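Fimbria adhesin protein (Klebsiella pneumoniae, PDB 3U4K) probably attaches Klebsiella pneumoniae fimbriae to human collagen V, this chain being the receptor-binding domain that forms the N-terminal part of the adhesin. Local coordinates at residues A[104-109]-A[136-141]; A[41-46]-A[178-183]; A[61-66]-A[127-132]. One frame throughout, in Å; residues are numbered along the deposited sequence.

Interaction 1 of 3, residues A[104-109]-A[136-141]; sequences GLRFSR and TLDIIK
Strands 104-109 and 136-141 run antiparallel, their axes 4.6 Å apart at closest and their directions 151° from one another, with G104, R106 and S108 forming the hydrogen-bonded pairs opposite I140, D138 and T136. Each of these three pairs is closed by two N-H to O bonds.

Side chains then divide between two faces. On one, L137 CG is anti to the backbone N (chi1 174°), and chi2 then brings CD1 beside the F107 ring, 3.5 Å from CE2. The same CD1 is 3.8 Å from L105 CD2, and L105 CD2 in turn is 3.9 Å from I139 CG1, so the four residues form one continuous apolar patch.

The other face is largely polar. R106 and D138 lie side by side, and NH2 of R106 gives D138 OD2 a salt-bridging hydrogen bond of 2.7 Å. OD2 sits close to the guanidinium plane but is met on its anti side, with the two planes 64° apart. I140 CD1 lies over one guanidinium face, toward the rim. The other carboxylate oxygen, D138 OD1, is hydrogen-bonded to T56 OG1, while the hydroxyls of T136 and T58 are hydrogen-bonded to each other.

Strand 53-61 flanks 133-141 on its far side, strands 96-97 and 115-116 pair with 103-111, and F107 packs against T157 of strand 154-160, in the facing sheet.

Interaction 2 of 3, residues A[41-46]-A[178-183]; sequences RVVVSP and VSPSCT
R41 brings its guanidinium obliquely up to V178, with NH2 4.2 Å from CG1; this is a loose van der Waals touch at the protein surface rather than a polar bond. The P180 ring leads with its CD corner, which stands 3.4 Å from V44 O and 4.1 Å from V43 CG1. V43 and P180 cross at about a right angle, and V43 CG1 and P180 CD are the atoms that meet between those two side chains.

Beneath these side chains the backbones pair briefly in parallel. V178 N donates to V42 O over 2.8 Å, an almost straight bond that approaches nearly along the C=O axis. The return bond, V44 N to V178 O, is weak at 3.3 Å. V178 O also lies 3.2 Å from V43 CA, a CA-H...O contact.

On the more buried side, V44 CB packs on S179 CB at 3.6 Å. S179 OG turns away from this packing to hydrogen-bond with the carbonyls of G147 and T146. V42 and V44 continue inward onto I54 and I177.

One strong backbone bond, one weak one and a few apolar touches are consistent with the parallel pairing of strands 40-43 and 175-178 ending here, just before the C-terminal tail.

Interaction 3 of 3, residues A[61-66]-A[127-132]; sequences MPDNNT and SFRLAG. Unlike the reference sequence in segment 127-132: A131 (reference Val).
D63 reaches across to G132 and R129, and its OD1 takes hydrogen bonds from both. The firmer one comes from G132 N, 3.1 Å from OD1 and nearly straight at 169°, although the donor stands above the carboxylate plane, 82° out of it. The second, from R129 NH1 to the same OD1, is a weak salt-bridging contact of 3.5 Å, with the two side chains crossing at about a right angle.

R129 NH1 has a better acceptor in N64 O, at 2.9 Å, so one terminal nitrogen serves a carboxylate and a backbone carbonyl together. The arginine chain bends at chi3 (-65°), which turns NE back from an otherwise extended start. CD and CG of R129 come near N64 O and T66 O respectively. Within the loop itself, T66 OG1 donates a hydrogen bond to N64 OD1, which gives the asparagine's side-chain oxygen a partner too.

M61 O of the selenomethionine has G132 CA 3.3 Å away, a CA-H...O contact. The carbonyl of A131, a residue that differs from the reference sequence, accepts from S133 OG. Backbone hydrogen bonds between M61 and S133, and between F128 and both Y68 and V69, frame the contact at its two ends.

Here two chain segments change sheet side by side: 53-61 and 133-141 pair in one sheet, 67-71 and 128-129 in another. The linking segments are pinned together between the two sheets, consistent with the jelly-roll beta barrel of this adhesin domain.

How the interactions relate
Interaction 1 is the core contact: full strand pairing near the middle of the domain, with an apolar face and a polar one. Interactions 2 and 3 lie on opposite sides of the chain's centre, their own centres 40 Å apart, and do not touch. Interaction 2 is a fraying parallel pair, mostly backbone and valine; interaction 3 is a surface contact between two linking segments, held by charged side chains and carbonyls. Strand 133-141 ties them together, since it starts just after 127-132. At one end of interaction 1, R109 NH2 bonds to A131 O of interaction 3; at the other, K141 NZ bonds to S45 O of interaction 2. In sequence, interactions 1 and 3 both lie inside the loop that interaction 2 closes.

Interaction 1 of 3, residues A[104-109]-A[136-141]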
loop_
_atom_site.group_PDB
_atom_site.type_symbol
_atom_site.label_atom_id
_atom_site.label_comp_id
_atom_site.label_asym_id
_atom_site.label_seq_id
_atom_site.Cartn_x
_atom_site.Cartn_y
_atom_site.Cartn_z
ATOM N N GLY A 104 1.895 -12.777 2.256
ATOM C CA GLY A 104 1.057 -11.671 2.716
ATOM C C GLY A 104 1.603 -10.289 2.397
ATOM O O GLY A 104 2.797 -10.121 2.145
ATOM N N LEU A 105 0.716 -9.298 2.409
ATOM C CA LEU A 105 1.090 -7.911 2.143
ATOM C C LEU A 105 0.453 -6.957 3.149
ATOM O O LEU A 105 -0.747 -7.038 3.421
ATOM C CB LEU A 105 0.712 -7.505 0.716
ATOM C CG LEU A 105 1.495 -8.109 -0.456
ATOM C CD1 LEU A 105 0.960 -7.575 -1.773
ATOM C CD2 LEU A 105 2.988 -7.833 -0.358
ATOM N N ARG A 106 1.271 -6.064 3.702
ATOM C CA ARG A 106 0.790 -5.020 4.600
ATOM C C ARG A 106 1.307 -3.651 4.154
ATOM O O ARG A 106 2.513 -3.447 3.992
ATOM C CB ARG A 106 1.187 -5.321 6.046
ATOM C CG ARG A 106 0.431 -4.509 7.093
ATOM C CD ARG A 106 0.866 -4.872 8.506
ATOM N NE ARG A 106 2.322 -4.820 8.643
ATOM C CZ ARG A 106 3.020 -5.423 9.603
ATOM N NH1 ARG A 106 2.406 -6.138 10.541
ATOM N NH2 ARG A 106 4.341 -5.311 9.623
ATOM N N PHE A 107 0.376 -2.724 3.948
ATOM C CA PHE A 107 0.702 -1.369 3.512
ATOM C C PHE A 107 0.483 -0.409 4.665
ATOM O O PHE A 107 -0.575 -0.420 5.300
ATOM C CB PHE A 107 -0.175 -0.952 2.331
ATOM C CG PHE A 107 -0.300 -1.998 1.261
ATOM C CD1 PHE A 107 -1.230 -3.030 1.381
ATOM C CD2 PHE A 107 0.499 -1.946 0.123
ATOM C CE1 PHE A 107 -1.353 -3.994 0.393
ATOM C CE2 PHE A 107 0.377 -2.906 -0.871
ATOM C CZ PHE A 107 -0.548 -3.931 -0.734
ATOM N N SER A 108 1.489 0.417 4.935
ATOM C CA SER A 108 1.419 1.374 6.031
ATOM C C SER A 108 1.976 2.733 5.622
ATOM O O SER A 108 2.787 2.838 4.699
ATOM C CB SER A 108 2.164 0.841 7.258
ATOM O OG SER A 108 3.554 0.743 7.000
ATOM N N ARG A 109 1.527 3.769 6.320
ATOM C CA ARG A 109 2.028 5.118 6.122
ATOM C C ARG A 109 2.413 5.682 7.479
ATOM O O ARG A 109 1.682 5.512 8.453
ATOM C CB ARG A 109 0.959 5.989 5.462
ATOM C CG ARG A 109 1.471 7.311 4.916
ATOM C CD ARG A 109 0.319 8.174 4.435
ATOM N NE ARG A 109 0.674 9.591 4.417
ATOM C CZ ARG A 109 -0.186 10.581 4.194
ATOM N NH1 ARG A 109 -1.468 10.323 3.967
ATOM N NH2 ARG A 109 0.239 11.838 4.200
ATOM N N THR A 136 5.310 2.364 3.480
ATOM C CA THR A 136 6.017 1.099 3.713
ATOM C C THR A 136 5.211 -0.139 3.313
ATOM O O THR A 136 4.104 -0.367 3.808
ATOM C CB THR A 136 6.494 0.981 5.179
ATOM O OG1 THR A 136 7.399 2.053 5.472
ATOM C CG2 THR A 136 7.206 -0.342 5.425
ATOM N N LEU A 137 5.790 -0.926 2.407
ATOM C CA LEU A 137 5.243 -2.219 2.010
ATOM C C LEU A 137 5.954 -3.347 2.758
ATOM O O LEU A 137 7.187 -3.404 2.799
ATOM C CB LEU A 137 5.368 -2.412 0.495
ATOM C CG LEU A 137 4.974 -3.761 -0.121
ATOM C CD1 LEU A 137 3.501 -4.076 0.092
ATOM C CD2 LEU A 137 5.315 -3.805 -1.603
ATOM N N ASP A 138 5.165 -4.233 3.357
ATOM C CA ASP A 138 5.696 -5.385 4.079
ATOM C C ASP A 138 5.276 -6.686 3.416
ATOM O O ASP A 138 4.089 -6.902 3.154
ATOM C CB ASP A 138 5.221 -5.383 5.535
ATOM C CG ASP A 138 6.009 -4.427 6.414
ATOM O OD1 ASP A 138 7.101 -3.979 5.999
ATOM O OD2 ASP A 138 5.536 -4.131 7.533
ATOM N N ILE A 139 6.256 -7.541 3.139
ATOM C CA ILE A 139 5.986 -8.896 2.665
ATOM C C ILE A 139 6.084 -9.867 3.844
ATOM O O ILE A 139 7.146 -10.017 4.456
ATOM C CB ILE A 139 6.926 -9.304 1.513
ATOM C CG1 ILE A 139 6.765 -8.339 0.333
ATOM C CG2 ILE A 139 6.630 -10.730 1.068
ATOM C CD1 ILE A 139 7.867 -8.435 -0.701
ATOM N N ILE A 140 4.959 -10.509 4.150
ATOM C CA ILE A 140 4.812 -11.353 5.335
ATOM C C ILE A 140 4.687 -12.822 4.941
ATOM O O ILE A 140 4.051 -13.147 3.930
ATOM C CB ILE A 140 3.554 -10.949 6.149
ATOM C CG1 ILE A 140 3.490 -9.426 6.376
ATOM C CG2 ILE A 140 3.451 -11.735 7.456
ATOM C CD1 ILE A 140 4.621 -8.841 7.199
ATOM N N LYS A 141 5.295 -13.698 5.742
ATOM C CA LYS A 141 5.124 -15.142 5.596
ATOM C C LYS A 141 3.818 -15.593 6.263
ATOM O O LYS A 141 3.716 -15.621 7.493
ATOM C CB LYS A 141 6.332 -15.882 6.178
ATOM C CG LYS A 141 6.402 -17.360 5.821
ATOM C CD LYS A 141 7.778 -17.938 6.104
ATOM C CE LYS A 141 7.859 -19.411 5.727
ATOM N NZ LYS A 141 9.256 -19.925 5.795
#

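Interaction 2 of 3, residues A[41-46]-A[178-183]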
loop_
_atom_site.group_PDB
_atom_site.type_symbol
_atom_site.label_atom_id
_atom_site.label_comp_id
_atom_site.label_asym_id
_atom_site.label_seq_id
_atom_site.Cartn_x
_atom_site.Cartn_y
_atom_site.Cartn_z
ATOM N N ARG A 41 13.741 -9.082 -6.961
ATOM C CA ARG A 41 13.694 -10.514 -6.665
ATOM C C ARG A 41 13.914 -10.793 -5.178
ATOM O O ARG A 41 14.820 -10.230 -4.561
ATOM C CB ARG A 41 14.744 -11.240 -7.508
ATOM C CG ARG A 41 14.494 -12.725 -7.708
ATOM C CD ARG A 41 15.437 -13.289 -8.761
ATOM N NE ARG A 41 15.475 -14.749 -8.746
ATOM C CZ ARG A 41 16.299 -15.477 -7.992
ATOM N NH1 ARG A 41 17.166 -14.889 -7.173
ATOM N NH2 ARG A 41 16.252 -16.803 -8.053
ATOM N N VAL A 42 13.081 -11.662 -4.608
ATOM C CA VAL A 42 13.146 -11.988 -3.177
ATOM C C VAL A 42 13.110 -13.503 -2.944
ATOM O O VAL A 42 12.237 -14.197 -3.473
ATOM C CB VAL A 42 11.994 -11.314 -2.389
ATOM C CG1 VAL A 42 11.991 -11.756 -0.929
ATOM C CG2 VAL A 42 12.083 -9.796 -2.479
ATOM N N VAL A 43 14.055 -14.004 -2.145
ATOM C CA VAL A 43 14.146 -15.434 -1.830
ATOM C C VAL A 43 13.723 -15.714 -0.384
ATOM O O VAL A 43 14.341 -15.218 0.562
ATOM C CB VAL A 43 15.566 -15.992 -2.083
ATOM C CG1 VAL A 43 15.590 -17.504 -1.904
ATOM C CG2 VAL A 43 16.061 -15.615 -3.473
ATOM N N VAL A 44 12.673 -16.517 -0.224
ATOM C CA VAL A 44 12.125 -16.840 1.097
ATOM C C VAL A 44 12.903 -17.975 1.762
ATOM O O VAL A 44 13.049 -19.055 1.188
ATOM C CB VAL A 44 10.635 -17.236 1.018
ATOM C CG1 VAL A 44 10.034 -17.347 2.411
ATOM C CG2 VAL A 44 9.852 -16.235 0.189
ATOM N N SER A 45 13.399 -17.724 2.970
ATOM C CA SER A 45 14.090 -18.749 3.747
ATOM C C SER A 45 13.084 -19.681 4.426
ATOM O O SER A 45 12.082 -19.214 4.978
ATOM C CB SER A 45 15.006 -18.114 4.794
ATOM O OG SER A 45 15.430 -19.080 5.741
ATOM N N PRO A 46 13.350 -21.002 4.390
ATOM C CA PRO A 46 12.468 -21.965 5.051
ATOM C C PRO A 46 12.465 -21.807 6.575
ATOM O O PRO A 46 11.466 -22.128 7.222
ATOM C CB PRO A 46 13.065 -23.322 4.652
ATOM C CG PRO A 46 13.900 -23.043 3.446
ATOM C CD PRO A 46 14.453 -21.674 3.680
ATOM N N VAL A 178 10.544 -15.945 -4.853
ATOM C CA VAL A 178 11.047 -17.279 -5.161
ATOM C C VAL A 178 11.428 -18.011 -3.877
ATOM O O VAL A 178 12.491 -17.776 -3.307
ATOM C CB VAL A 178 12.253 -17.224 -6.131
ATOM C CG1 VAL A 178 12.801 -18.618 -6.403
ATOM C CG2 VAL A 178 11.862 -16.551 -7.441
ATOM N N SER A 179 10.541 -18.884 -3.413
ATOM C CA SER A 179 10.853 -19.764 -2.293
ATOM C C SER A 179 11.219 -21.148 -2.825
ATOM O O SER A 179 10.425 -21.761 -3.541
ATOM C CB SER A 179 9.683 -19.845 -1.309
ATOM O OG SER A 179 8.459 -20.095 -1.977
ATOM N N PRO A 180 12.432 -21.636 -2.489
ATOM C CA PRO A 180 12.914 -22.934 -2.974
ATOM C C PRO A 180 12.094 -24.108 -2.433
ATOM O O PRO A 180 11.844 -24.194 -1.228
ATOM C CB PRO A 180 14.361 -22.990 -2.467
ATOM C CG PRO A 180 14.408 -22.046 -1.318
ATOM C CD PRO A 180 13.437 -20.954 -1.652
ATOM N N SER A 181 11.684 -24.995 -3.335
ATOM C CA SER A 181 10.814 -26.120 -2.990
ATOM C C SER A 181 11.577 -27.428 -2.781
ATOM O O SER A 181 12.610 -27.671 -3.409
ATOM C CB SER A 181 9.743 -26.308 -4.066
ATOM O OG SER A 181 10.337 -26.408 -5.348
ATOM N N CYS A 182 11.050 -28.257 -1.883
ATOM C CA CYS A 182 11.584 -29.586 -1.618
ATOM C C CYS A 182 10.592 -30.637 -2.102
ATOM O O CYS A 182 9.522 -30.807 -1.513
ATOM C CB CYS A 182 11.859 -29.762 -0.125
ATOM S SG CYS A 182 12.623 -31.348 0.294
ATOM N N THR A 183 10.951 -31.337 -3.176
ATOM C CA THR A 183 10.057 -32.329 -3.790
ATOM C C THR A 183 10.483 -33.782 -3.548
ATOM O O THR A 183 11.589 -34.048 -3.075
ATOM C CB THR A 183 9.869 -32.076 -5.305
ATOM O OG1 THR A 183 8.985 -33.062 -5.851
ATOM C CG2 THR A 183 11.195 -32.140 -6.042
#

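Interaction 3 of 3, residues A[61-66]-A[127-132]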
loop_
_atom_site.group_PDB
_atom_site.type_symbol
_atom_site.label_atom_id
_atom_site.label_comp_id
_atom_site.label_asym_id
_atom_site.label_seq_id
_atom_site.Cartn_x
_atom_site.Cartn_y
_atom_site.Cartn_z
HETATM N N MSE A 61 7.988 10.657 0.825
HETATM C CA MSE A 61 7.503 11.797 0.050
HETATM C C MSE A 61 7.851 13.039 0.821
HETATM O O MSE A 61 7.496 13.163 1.997
HETATM C CB MSE A 61 6.007 11.726 -0.249
HETATM C CG MSE A 61 5.159 11.326 0.954
HETATM SE SE MSE A 61 3.358 10.836 0.328
HETATM C CE MSE A 61 3.376 8.960 0.938
ATOM N N PRO A 62 8.571 13.972 0.174
ATOM C CA PRO A 62 8.977 15.210 0.839
ATOM C C PRO A 62 7.767 16.058 1.215
ATOM O O PRO A 62 6.748 16.022 0.517
ATOM C CB PRO A 62 9.819 15.923 -0.227
ATOM C CG PRO A 62 9.349 15.363 -1.528
ATOM C CD PRO A 62 9.002 13.933 -1.237
ATOM N N ASP A 63 7.871 16.799 2.318
ATOM C CA ASP A 63 6.787 17.682 2.732
ATOM C C ASP A 63 6.623 18.782 1.687
ATOM O O ASP A 63 7.591 19.444 1.305
ATOM C CB ASP A 63 7.021 18.251 4.130
ATOM C CG ASP A 63 5.762 18.221 4.987
ATOM O OD1 ASP A 63 4.639 18.299 4.429
ATOM O OD2 ASP A 63 5.893 18.111 6.224
ATOM N N ASN A 64 5.393 18.950 1.215
ATOM C CA ASN A 64 5.153 19.665 -0.025
ATOM C C ASN A 64 4.175 20.815 0.118
ATOM O O ASN A 64 3.306 20.794 0.989
ATOM C CB ASN A 64 4.637 18.682 -1.074
ATOM C CG ASN A 64 5.335 18.832 -2.404
ATOM O OD1 ASN A 64 4.689 18.920 -3.443
ATOM N ND2 ASN A 64 6.665 18.855 -2.381
ATOM N N ASN A 65 4.324 21.815 -0.747
ATOM C CA ASN A 65 3.393 22.938 -0.800
ATOM C C ASN A 65 2.207 22.699 -1.736
ATOM O O ASN A 65 1.249 23.476 -1.743
ATOM C CB ASN A 65 4.129 24.225 -1.185
ATOM C CG ASN A 65 4.895 24.831 -0.020
ATOM O OD1 ASN A 65 4.552 24.627 1.147
ATOM N ND2 ASN A 65 5.939 25.592 -0.334
ATOM N N THR A 66 2.277 21.613 -2.507
ATOM C CA THR A 66 1.267 21.283 -3.512
ATOM C C THR A 66 -0.080 20.958 -2.871
ATOM O O THR A 66 -0.145 20.263 -1.850
ATOM C CB THR A 66 1.722 20.104 -4.398
ATOM O OG1 THR A 66 3.081 20.301 -4.801
ATOM C CG2 THR A 66 0.852 19.985 -5.645
ATOM N N SER A 127 -8.254 24.051 1.787
ATOM C CA SER A 127 -7.148 23.537 0.981
ATOM C C SER A 127 -6.520 22.348 1.700
ATOM O O SER A 127 -6.466 22.315 2.935
ATOM C CB SER A 127 -6.091 24.617 0.745
ATOM O OG SER A 127 -6.488 25.510 -0.278
ATOM N N PHE A 128 -6.052 21.371 0.925
ATOM C CA PHE A 128 -5.505 20.140 1.491
ATOM C C PHE A 128 -4.197 19.730 0.828
ATOM O O PHE A 128 -4.142 19.515 -0.387
ATOM C CB PHE A 128 -6.530 19.005 1.400
ATOM C CG PHE A 128 -7.809 19.280 2.139
ATOM C CD1 PHE A 128 -7.974 18.859 3.453
ATOM C CD2 PHE A 128 -8.857 19.961 1.520
ATOM C CE1 PHE A 128 -9.154 19.111 4.137
ATOM C CE2 PHE A 128 -10.037 20.221 2.202
ATOM C CZ PHE A 128 -10.186 19.793 3.513
ATOM N N ARG A 129 -3.146 19.636 1.639
ATOM C CA ARG A 129 -1.850 19.131 1.195
ATOM C C ARG A 129 -1.669 17.687 1.651
ATOM O O ARG A 129 -2.392 17.206 2.532
ATOM C CB ARG A 129 -0.708 19.972 1.774
ATOM C CG ARG A 129 -0.670 21.423 1.326
ATOM C CD ARG A 129 0.553 22.150 1.876
ATOM N NE ARG A 129 0.550 22.268 3.338
ATOM C CZ ARG A 129 1.320 21.556 4.165
ATOM N NH1 ARG A 129 2.178 20.654 3.695
ATOM N NH2 ARG A 129 1.232 21.754 5.474
ATOM N N LEU A 130 -0.700 17.000 1.043
ATOM C CA LEU A 130 -0.247 15.706 1.541
ATOM C C LEU A 130 0.933 15.910 2.469
ATOM O O LEU A 130 1.950 16.493 2.081
ATOM C CB LEU A 130 0.129 14.763 0.399
ATOM C CG LEU A 130 -0.987 13.879 -0.160
ATOM C CD1 LEU A 130 -0.498 13.145 -1.399
ATOM C CD2 LEU A 130 -1.499 12.894 0.884
ATOM N N ALA A 131 0.772 15.437 3.703
ATOM C CA ALA A 131 1.796 15.555 4.734
ATOM C C ALA A 131 2.976 14.663 4.398
ATOM O O ALA A 131 2.805 13.464 4.168
ATOM C CB ALA A 131 1.222 15.182 6.092
ATOM N N GLY A 132 4.168 15.257 4.354
ATOM C CA GLY A 132 5.405 14.507 4.154
ATOM C C GLY A 132 5.420 13.281 5.042
ATOM O O GLY A 132 5.190 13.373 6.254
#